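Local coordinates for protein mannan endo-1,4-beta-mannosidase (Cryptopygus antarcticus, PDB 4OOU) that hydrolyses internal beta-1,4-mannosidic linkages in mannans, galactomannans and glucomannans, releasing mainly short manno-oligosaccharides, at residues D67-V72 / L117-G122; G76-R81 / V377-N382; S150-Y155 / L219-W224. All blocks are in the same frame, centred on the assembly; numbering follows the deposited sequence.

Interaction 1: residues D67-V72 / L117-G122; sequences DWINKV and LDYANG
Tyr119 reaches from segment 117-122 to Asn70 and Ile69 of segment 67-72, and the two meet its ring along one edge. Asn70 ND2 donates a hydrogen bond to Tyr119 OH at 2.6 Å, with an N-H...O angle of 147°; the phenol oxygen lies practically in the amide plane of Asn70. The amide is turned obliquely to the ring, so the two flat groups neither stack nor stand perpendicular. Farther along the same edge, away from the hydroxyl, Ile69 CG1 comes to 3.8 Å from Tyr119 CD2, in the ring plane. Ile69 CD1 reaches the backbone of Ala120, 4.1 Å from its CA.

Both segments belong to outer helices of the TIM barrel, 58-74 and 109-122, which follow successive parallel strands of the glycoside hydrolase family 5 fold. Their local axes approach to 9.8 Å and run nearly parallel, at 23°, with Ile69 and Ala120 in register at a CA separation of 6.4 Å. Tyr119 spans the gap because its CG lies opposite the backbone N (chi1 -176°), carrying the ring out toward the neighbouring helix. With a leucine in its place, Asn70 ND2 would probably be left without its phenol acceptor and Ile69 CG1 without the ring edge it packs on. Further out, the side chains of Ile69 and Asn70 touch Gln123, and Ile69 also touches Val125, in the connection leading to strand 126-133. One turn apart on helix 58-74, Lys71 NZ forms a salt bridge with Asp67 OD2, 2.6 Å away, the carboxylate oxygen accepting through its syn lone pair.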
loop_
_atom_site.group_PDB
_atom_site.type_symbol
_atom_site.label_atom_id
_atom_site.label_comp_id
_atom_site.label_asym_id
_atom_site.label_seq_id
_atom_site.Cartn_x
_atom_site.Cartn_y
_atom_site.Cartn_z
ATOM N N ASP A 67 -15.053 2.379 13.699
ATOM C CA ASP A 67 -14.568 2.541 15.068
ATOM C C ASP A 67 -13.064 2.684 15.088
ATOM O O ASP A 67 -12.499 3.578 15.737
ATOM C CB ASP A 67 -14.920 1.320 15.893
ATOM C CG ASP A 67 -14.365 1.406 17.268
ATOM O OD1 ASP A 67 -14.719 2.380 17.933
ATOM O OD2 ASP A 67 -13.550 0.545 17.673
ATOM N N TRP A 68 -12.427 1.757 14.375
ATOM C CA TRP A 68 -10.988 1.784 14.145
ATOM C C TRP A 68 -10.533 3.084 13.489
ATOM O O TRP A 68 -9.517 3.674 13.897
ATOM C CB TRP A 68 -10.550 0.601 13.283
ATOM C CG TRP A 68 -10.825 -0.727 13.887
ATOM C CD1 TRP A 68 -11.364 -0.983 15.107
ATOM C CD2 TRP A 68 -10.560 -1.996 13.293
ATOM N NE1 TRP A 68 -11.476 -2.348 15.304
ATOM C CE2 TRP A 68 -10.981 -2.987 14.206
ATOM C CE3 TRP A 68 -10.017 -2.392 12.070
ATOM C CZ2 TRP A 68 -10.860 -4.338 13.941
ATOM C CZ3 TRP A 68 -9.909 -3.726 11.799
ATOM C CH2 TRP A 68 -10.321 -4.693 12.732
ATOM N N ILE A 69 -11.266 3.571 12.493
ATOM C CA ILE A 69 -10.840 4.872 11.968
ATOM C C ILE A 69 -11.009 5.949 13.118
ATOM O O ILE A 69 -10.106 6.758 13.343
ATOM C CB ILE A 69 -11.327 5.304 10.512
ATOM C CG1 ILE A 69 -12.158 6.536 10.604
ATOM C CG2 ILE A 69 -11.988 4.285 9.592
ATOM C CD1 ILE A 69 -11.218 7.702 10.723
ATOM N N ASN A 70 -12.082 5.898 13.909
ATOM C CA ASN A 70 -12.199 6.800 15.093
ATOM C C ASN A 70 -11.019 6.726 16.026
ATOM O O ASN A 70 -10.523 7.740 16.539
ATOM C CB ASN A 70 -13.457 6.526 15.935
ATOM C CG ASN A 70 -14.758 6.672 15.149
ATOM O OD1 ASN A 70 -15.806 6.161 15.577
ATOM N ND2 ASN A 70 -14.712 7.368 13.997
ATOM N N LYS A 71 -10.557 5.503 16.252
ATOM C CA LYS A 71 -9.397 5.269 17.137
ATOM C C LYS A 71 -8.129 5.929 16.582
ATOM O O LYS A 71 -7.273 6.407 17.320
ATOM C CB LYS A 71 -9.228 3.758 17.414
ATOM C CG LYS A 71 -10.239 3.274 18.439
ATOM C CD LYS A 71 -10.123 1.787 18.778
ATOM C CE LYS A 71 -10.920 1.424 20.036
ATOM N NZ LYS A 71 -12.384 1.453 19.798
ATOM N N VAL A 72 -8.041 6.017 15.265
ATOM C CA VAL A 72 -6.913 6.703 14.642
ATOM C C VAL A 72 -7.006 8.225 14.864
ATOM O O VAL A 72 -6.079 8.766 15.440
ATOM C CB VAL A 72 -6.735 6.259 13.156
ATOM C CG1 VAL A 72 -5.783 7.157 12.384
ATOM C CG2 VAL A 72 -6.275 4.809 13.106
ATOM N N LEU A 117 -15.018 5.619 2.802
ATOM C CA LEU A 117 -14.220 6.778 2.470
ATOM C C LEU A 117 -14.857 8.085 2.995
ATOM O O LEU A 117 -14.148 8.977 3.498
ATOM C CB LEU A 117 -13.963 6.833 0.968
ATOM C CG LEU A 117 -12.936 5.800 0.506
ATOM C CD1 LEU A 117 -12.950 5.523 -0.993
ATOM C CD2 LEU A 117 -11.546 6.269 0.889
ATOM N N ASP A 118 -16.184 8.178 2.894
ATOM C CA ASP A 118 -16.930 9.334 3.401
ATOM C C ASP A 118 -16.764 9.441 4.928
ATOM O O ASP A 118 -16.750 10.544 5.482
ATOM C CB ASP A 118 -18.447 9.215 3.060
ATOM C CG ASP A 118 -18.757 9.352 1.559
ATOM O OD1 ASP A 118 -17.849 9.582 0.754
ATOM O OD2 ASP A 118 -19.932 9.237 1.174
ATOM N N TYR A 119 -16.673 8.291 5.608
ATOM C CA TYR A 119 -16.664 8.289 7.061
ATOM C C TYR A 119 -15.293 8.733 7.491
ATOM O O TYR A 119 -15.141 9.531 8.417
ATOM C CB TYR A 119 -16.969 6.904 7.647
ATOM C CG TYR A 119 -17.048 6.961 9.135
ATOM C CD1 TYR A 119 -18.222 7.281 9.773
ATOM C CD2 TYR A 119 -15.920 6.744 9.918
ATOM C CE1 TYR A 119 -18.293 7.348 11.160
ATOM C CE2 TYR A 119 -15.968 6.820 11.299
ATOM C CZ TYR A 119 -17.159 7.121 11.923
ATOM O OH TYR A 119 -17.225 7.202 13.299
ATOM N N ALA A 120 -14.304 8.211 6.780
ATOM C CA ALA A 120 -12.910 8.454 7.069
ATOM C C ALA A 120 -12.580 9.932 6.938
ATOM O O ALA A 120 -11.856 10.503 7.762
ATOM C CB ALA A 120 -12.052 7.653 6.086
ATOM N N ASN A 121 -13.075 10.514 5.853
ATOM C CA ASN A 121 -13.022 11.941 5.617
ATOM C C ASN A 121 -13.502 12.719 6.817
ATOM O O ASN A 121 -12.851 13.655 7.214
ATOM C CB ASN A 121 -13.867 12.315 4.394
ATOM C CG ASN A 121 -13.718 13.767 4.008
ATOM O OD1 ASN A 121 -13.247 14.103 2.915
ATOM N ND2 ASN A 121 -14.079 14.637 4.922
ATOM N N GLY A 122 -14.628 12.332 7.398
ATOM C CA GLY A 122 -15.196 13.062 8.538
ATOM C C GLY A 122 -14.300 13.067 9.769
ATOM O O GLY A 122 -14.390 13.949 10.627
#

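Interaction 2: residues G76-R81 / V377-N382; sequences GGNTAR and VSVNIN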
loop_
_atom_site.group_PDB
_atom_site.type_symbol
_atom_site.label_atom_id
_atom_site.label_comp_id
_atom_site.label_asym_id
_atom_site.label_seq_id
_atom_site.Cartn_x
_atom_site.Cartn_y
_atom_site.Cartn_z
ATOM N N GLY A 76 -4.267 11.003 17.121
ATOM C CA GLY A 76 -3.496 11.926 16.283
ATOM C C GLY A 76 -2.862 11.317 15.041
ATOM O O GLY A 76 -1.931 11.908 14.477
ATOM N N GLY A 77 -3.327 10.134 14.631
ATOM C CA GLY A 77 -2.881 9.495 13.370
ATOM C C GLY A 77 -3.681 10.046 12.189
ATOM O O GLY A 77 -4.669 10.768 12.376
ATOM N N ASN A 78 -3.268 9.725 10.971
ATOM C CA ASN A 78 -3.914 10.341 9.800
ATOM C C ASN A 78 -4.069 9.451 8.586
ATOM O O ASN A 78 -4.356 9.945 7.519
ATOM C CB ASN A 78 -3.149 11.602 9.402
ATOM C CG ASN A 78 -1.822 11.302 8.751
ATOM O OD1 ASN A 78 -1.428 10.148 8.608
ATOM N ND2 ASN A 78 -1.119 12.346 8.352
ATOM N N THR A 79 -3.873 8.148 8.744
ATOM C CA THR A 79 -3.870 7.241 7.623
ATOM C C THR A 79 -4.212 5.832 8.078
ATOM O O THR A 79 -3.771 5.391 9.122
ATOM C CB THR A 79 -2.480 7.249 6.936
ATOM O OG1 THR A 79 -2.279 8.505 6.289
ATOM C CG2 THR A 79 -2.350 6.142 5.886
ATOM N N ALA A 80 -4.987 5.137 7.257
ATOM C CA ALA A 80 -5.232 3.712 7.415
ATOM C C ALA A 80 -5.032 2.992 6.079
ATOM O O ALA A 80 -5.568 3.413 5.057
ATOM C CB ALA A 80 -6.640 3.475 7.929
ATOM N N ARG A 81 -4.243 1.920 6.093
ATOM C CA ARG A 81 -4.061 1.055 4.922
ATOM C C ARG A 81 -5.010 -0.148 5.107
ATOM O O ARG A 81 -5.029 -0.817 6.171
ATOM C CB ARG A 81 -2.617 0.606 4.843
ATOM C CG ARG A 81 -2.172 -0.164 3.611
ATOM C CD ARG A 81 -0.716 -0.543 3.785
ATOM N NE ARG A 81 -0.170 -1.306 2.681
ATOM C CZ ARG A 81 0.277 -2.559 2.740
ATOM N NH1 ARG A 81 0.231 -3.267 3.878
ATOM N NH2 ARG A 81 0.799 -3.106 1.650
ATOM N N VAL A 377 1.138 16.488 10.298
ATOM C CA VAL A 377 0.519 15.213 10.612
ATOM C C VAL A 377 -0.996 15.389 10.602
ATOM O O VAL A 377 -1.681 14.843 9.742
ATOM C CB VAL A 377 1.051 14.682 11.957
ATOM C CG1 VAL A 377 0.339 13.417 12.409
ATOM C CG2 VAL A 377 2.529 14.418 11.810
ATOM N N SER A 378 -1.525 16.152 11.554
ATOM C CA SER A 378 -2.980 16.316 11.681
ATOM C C SER A 378 -3.441 17.145 10.488
ATOM O O SER A 378 -3.073 18.295 10.366
ATOM C CB SER A 378 -3.378 16.960 13.025
ATOM O OG SER A 378 -4.380 17.938 12.821
ATOM N N VAL A 379 -4.191 16.527 9.592
ATOM C CA VAL A 379 -4.557 17.165 8.362
ATOM C C VAL A 379 -6.032 17.492 8.442
ATOM O O VAL A 379 -6.789 16.729 9.017
ATOM C CB VAL A 379 -4.323 16.268 7.149
ATOM C CG1 VAL A 379 -4.779 16.997 5.884
ATOM C CG2 VAL A 379 -2.871 15.887 7.028
ATOM N N ASN A 380 -6.427 18.634 7.879
ATOM C CA ASN A 380 -7.844 18.969 7.735
ATOM C C ASN A 380 -8.201 18.627 6.301
ATOM O O ASN A 380 -7.750 19.283 5.346
ATOM C CB ASN A 380 -8.108 20.440 8.068
ATOM C CG ASN A 380 -9.547 20.709 8.555
ATOM O OD1 ASN A 380 -10.108 19.967 9.371
ATOM N ND2 ASN A 380 -10.133 21.809 8.071
ATOM N N ILE A 381 -8.955 17.535 6.163
ATOM C CA ILE A 381 -9.300 16.992 4.866
ATOM C C ILE A 381 -10.602 17.637 4.416
ATOM O O ILE A 381 -11.628 17.537 5.092
ATOM C CB ILE A 381 -9.454 15.474 4.916
ATOM C CG1 ILE A 381 -8.147 14.812 5.402
ATOM C CG2 ILE A 381 -9.872 14.957 3.539
ATOM C CD1 ILE A 381 -8.186 13.294 5.503
ATOM N N ASN A 382 -10.570 18.292 3.268
ATOM C CA ASN A 382 -11.779 18.887 2.788
ATOM C C ASN A 382 -12.765 17.861 2.299
ATOM O O ASN A 382 -12.452 16.734 2.014
ATOM C CB ASN A 382 -11.540 20.000 1.755
ATOM C CG ASN A 382 -10.634 19.590 0.629
ATOM O OD1 ASN A 382 -10.643 18.444 0.167
ATOM N ND2 ASN A 382 -9.855 20.542 0.160
#
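The turn that leads from helix 58-74 into barrel strand 79-86 is met here by the C-terminal tail, segment 377-382, which has no regular secondary structure. Gly76, with positive phi, is the C-prime residue of a Schellman motif closing that helix. Its carbonyl O lies 3.4 Å from Val377 CG1, so an apolar branch of the tail rests on the turn.

Asn78 carries the polar part of the contact. Asn78 ND2 donates to the backbone carbonyl Val377 O at 2.9 Å, with an N-H...O angle of 147°. The bond is moderately bent: the donor is tilted 23° from the carbonyl plane, and the acceptor stands off the amide plane of Asn78 by a similar amount. The torsion responsible is chi1 of 73°, which sets CG between the backbone N and carbonyl carbon and turns the amide to the tail. On the next residue of the tail facing this way, Val379 CG2 comes to 4.2 Å from Asn78 ND2, while the Val379 side chain also touches Phe126 of the adjacent strand.

The same amide has partners in strand 35-43: Asn78 OD1 accepts from Ser40 N, and Asn78 ND2 also donates to Phe38 O. Thr79 OG1 adds a second donor to Asn78 OD1 at 3.0 Å, coming from above the carbonyl plane. A buried carboxamide thus has two donors on its oxygen and two backbone acceptors at its nitrogen, an arrangement that fixes which way the amide is flipped and ties tail, turn and neighbouring strand through one polar group.

Interaction 3: residues S150-Y155 / L219-W224; sequences SKLNSY and LKTINW
Leu152 and Trp224 bring together two outer helices of the TIM barrel, 149-167 and 215-232, whose local axes stay 11.4 Å apart and make an angle of 35°. At the nearest backbone point, Leu152 and Thr221, the CA atoms are still 8.1 Å from each other, so side chains must do the bridging.

The denser part is apolar and centred on Leu152. A trans first torsion (chi1 -173°) extends its branched end toward helix 215-232. Leu152 CD2 then lies 4.1 Å from Trp224 CB and equally far from Trp224 CE3, approaching the indole obliquely. The same methyl comes to 4.3 Å from Thr221 CG2, so this one group touches both residues, which lie about one turn apart. Thr221 turns its methyl to this contact while its hydroxyl bonds back to Gln217 O within its own helix.

Toward the outside the contact becomes looser, with partly exposed Asn153 and Trp224 as its members. No hydrogen bond crosses between the segments; the amide of Asn153 simply lies against the rim of the indole, their planes 38° apart. Other partners hold the surroundings: Lys269 makes a cation-pi contact with Trp224, and Lys220 NZ forms a salt bridge with Glu149, adding a charged link between the two helices.

The start of helix 149-167 belongs to the substrate-binding region, since Ser150 and Lys151 bind substrate together with Trp147, Asp148 and Glu149. Packing of Leu152 therefore joins a segment carrying substrate-binding residues to the next long helix of the barrel's outer layer. At the outer margin, Asn153 ND2 meets Trp224 CZ3 at 3.5 Å, at the ring edge and near its plane.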
loop_
_atom_site.group_PDB
_atom_site.type_symbol
_atom_site.label_atom_id
_atom_site.label_comp_id
_atom_site.label_asym_id
_atom_site.label_seq_id
_atom_site.Cartn_x
_atom_site.Cartn_y
_atom_site.Cartn_z
ATOM N N SER A 150 -5.956 -10.620 -21.966
ATOM C CA SER A 150 -7.415 -10.345 -22.142
ATOM C C SER A 150 -8.163 -10.378 -20.815
ATOM O O SER A 150 -9.079 -9.571 -20.585
ATOM C CB SER A 150 -8.082 -11.305 -23.154
ATOM O OG SER A 150 -7.964 -12.668 -22.763
ATOM N N LYS A 151 -7.762 -11.309 -19.949
ATOM C CA LYS A 151 -8.412 -11.478 -18.665
ATOM C C LYS A 151 -8.090 -10.310 -17.747
ATOM O O LYS A 151 -8.915 -9.911 -16.925
ATOM C CB LYS A 151 -7.998 -12.813 -18.029
ATOM C CG LYS A 151 -8.543 -14.077 -18.716
ATOM C CD LYS A 151 -8.023 -15.364 -18.070
ATOM C CE LYS A 151 -8.610 -16.628 -18.714
ATOM N NZ LYS A 151 -8.095 -17.909 -18.148
ATOM N N LEU A 152 -6.893 -9.746 -17.890
ATOM C CA LEU A 152 -6.506 -8.550 -17.112
ATOM C C LEU A 152 -7.325 -7.347 -17.492
ATOM O O LEU A 152 -7.792 -6.591 -16.612
ATOM C CB LEU A 152 -5.026 -8.212 -17.310
ATOM C CG LEU A 152 -4.401 -7.098 -16.442
ATOM C CD1 LEU A 152 -4.873 -7.092 -14.997
ATOM C CD2 LEU A 152 -2.893 -7.248 -16.462
ATOM N N ASN A 153 -7.502 -7.172 -18.803
ATOM C CA ASN A 153 -8.363 -6.123 -19.291
ATOM C C ASN A 153 -9.813 -6.296 -18.830
ATOM O O ASN A 153 -10.535 -5.302 -18.704
ATOM C CB ASN A 153 -8.309 -5.992 -20.821
ATOM C CG ASN A 153 -7.031 -5.318 -21.306
ATOM O OD1 ASN A 153 -6.717 -4.179 -20.930
ATOM N ND2 ASN A 153 -6.290 -6.022 -22.161
ATOM N N SER A 154 -10.255 -7.525 -18.577
ATOM C CA SER A 154 -11.612 -7.678 -18.094
ATOM C C SER A 154 -11.629 -7.104 -16.706
ATOM O O SER A 154 -12.576 -6.389 -16.336
ATOM C CB SER A 154 -12.104 -9.131 -18.128
ATOM O OG SER A 154 -11.217 -9.992 -17.475
ATOM N N TYR A 155 -10.560 -7.372 -15.943
ATOM C CA TYR A 155 -10.470 -6.811 -14.584
ATOM C C TYR A 155 -10.532 -5.298 -14.674
ATOM O O TYR A 155 -11.346 -4.651 -14.020
ATOM C CB TYR A 155 -9.207 -7.229 -13.837
ATOM C CG TYR A 155 -9.028 -6.438 -12.546
ATOM C CD1 TYR A 155 -9.932 -6.571 -11.487
ATOM C CD2 TYR A 155 -7.966 -5.545 -12.382
ATOM C CE1 TYR A 155 -9.780 -5.841 -10.306
ATOM C CE2 TYR A 155 -7.824 -4.804 -11.218
ATOM C CZ TYR A 155 -8.725 -4.958 -10.174
ATOM O OH TYR A 155 -8.570 -4.223 -9.011
ATOM N N LEU A 219 5.768 -7.123 -12.869
ATOM C CA LEU A 219 5.947 -5.710 -13.253
ATOM C C LEU A 219 5.051 -5.287 -14.389
ATOM O O LEU A 219 4.607 -4.138 -14.413
ATOM C CB LEU A 219 7.412 -5.418 -13.654
ATOM C CG LEU A 219 8.436 -5.534 -12.522
ATOM C CD1 LEU A 219 9.846 -5.398 -13.058
ATOM C CD2 LEU A 219 8.148 -4.482 -11.460
ATOM N N LYS A 220 4.816 -6.199 -15.332
ATOM C CA LYS A 220 3.896 -5.949 -16.429
ATOM C C LYS A 220 2.486 -5.795 -15.849
ATOM O O LYS A 220 1.714 -4.878 -16.195
ATOM C CB LYS A 220 3.921 -7.122 -17.398
ATOM C CG LYS A 220 3.073 -6.887 -18.642
ATOM C CD LYS A 220 2.405 -8.159 -19.139
ATOM C CE LYS A 220 2.079 -8.036 -20.606
ATOM N NZ LYS A 220 1.546 -9.321 -21.084
ATOM N N THR A 221 2.148 -6.708 -14.949
ATOM C CA THR A 221 0.829 -6.673 -14.357
ATOM C C THR A 221 0.612 -5.375 -13.593
ATOM O O THR A 221 -0.439 -4.723 -13.749
ATOM C CB THR A 221 0.611 -7.894 -13.474
ATOM O OG1 THR A 221 0.710 -9.044 -14.300
ATOM C CG2 THR A 221 -0.741 -7.865 -12.827
ATOM N N ILE A 222 1.601 -4.953 -12.810
ATOM C CA ILE A 222 1.373 -3.735 -12.048
ATOM C C ILE A 222 1.440 -2.491 -12.966
ATOM O O ILE A 222 0.672 -1.551 -12.791
ATOM C CB ILE A 222 2.043 -3.669 -10.597
ATOM C CG1 ILE A 222 2.560 -2.275 -10.271
ATOM C CG2 ILE A 222 3.114 -4.737 -10.270
ATOM C CD1 ILE A 222 4.009 -2.102 -10.580
ATOM N N ASN A 223 2.272 -2.535 -13.995
ATOM C CA ASN A 223 2.310 -1.467 -15.008
ATOM C C ASN A 223 0.941 -1.237 -15.652
ATOM O O ASN A 223 0.405 -0.116 -15.605
ATOM C CB ASN A 223 3.370 -1.792 -16.078
ATOM C CG ASN A 223 3.489 -0.721 -17.160
ATOM O OD1 ASN A 223 3.432 -1.040 -18.356
ATOM N ND2 ASN A 223 3.676 0.550 -16.746
ATOM N N TRP A 224 0.354 -2.304 -16.191
ATOM C CA TRP A 224 -0.949 -2.184 -16.826
ATOM C C TRP A 224 -1.972 -1.638 -15.852
ATOM O O TRP A 224 -2.803 -0.804 -16.226
ATOM C CB TRP A 224 -1.456 -3.515 -17.358
ATOM C CG TRP A 224 -0.804 -3.957 -18.607
ATOM C CD1 TRP A 224 0.499 -3.827 -18.923
ATOM C CD2 TRP A 224 -1.418 -4.648 -19.706
ATOM N NE1 TRP A 224 0.751 -4.383 -20.141
ATOM C CE2 TRP A 224 -0.405 -4.901 -20.650
ATOM C CE3 TRP A 224 -2.727 -5.081 -19.983
ATOM C CZ2 TRP A 224 -0.646 -5.567 -21.868
ATOM C CZ3 TRP A 224 -2.975 -5.742 -21.206
ATOM C CH2 TRP A 224 -1.931 -5.980 -22.126
#

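In the fold
Interactions 1 and 2 are neighbours, with centres 9 Å apart; helix 58-74 of the first leads into strand 79-86 of the second, and Val72 O probably accepts a hydrogen bond from Gly77 N. Their segments alternate along the chain, so the C-terminal residues 377-382 return beside a helix-strand unit from early in the sequence. Interaction 3 lies about 31 Å from both, centre to centre, and across the chain's centre from interaction 2. It follows interaction 1 in sequence and falls between the halves of interaction 2. Interactions 1 and 3 pair outer helices, 3 beside substrate-binding residues; interaction 2 joins the loop before a barrel strand to the tail, securing the chain's end against its early part.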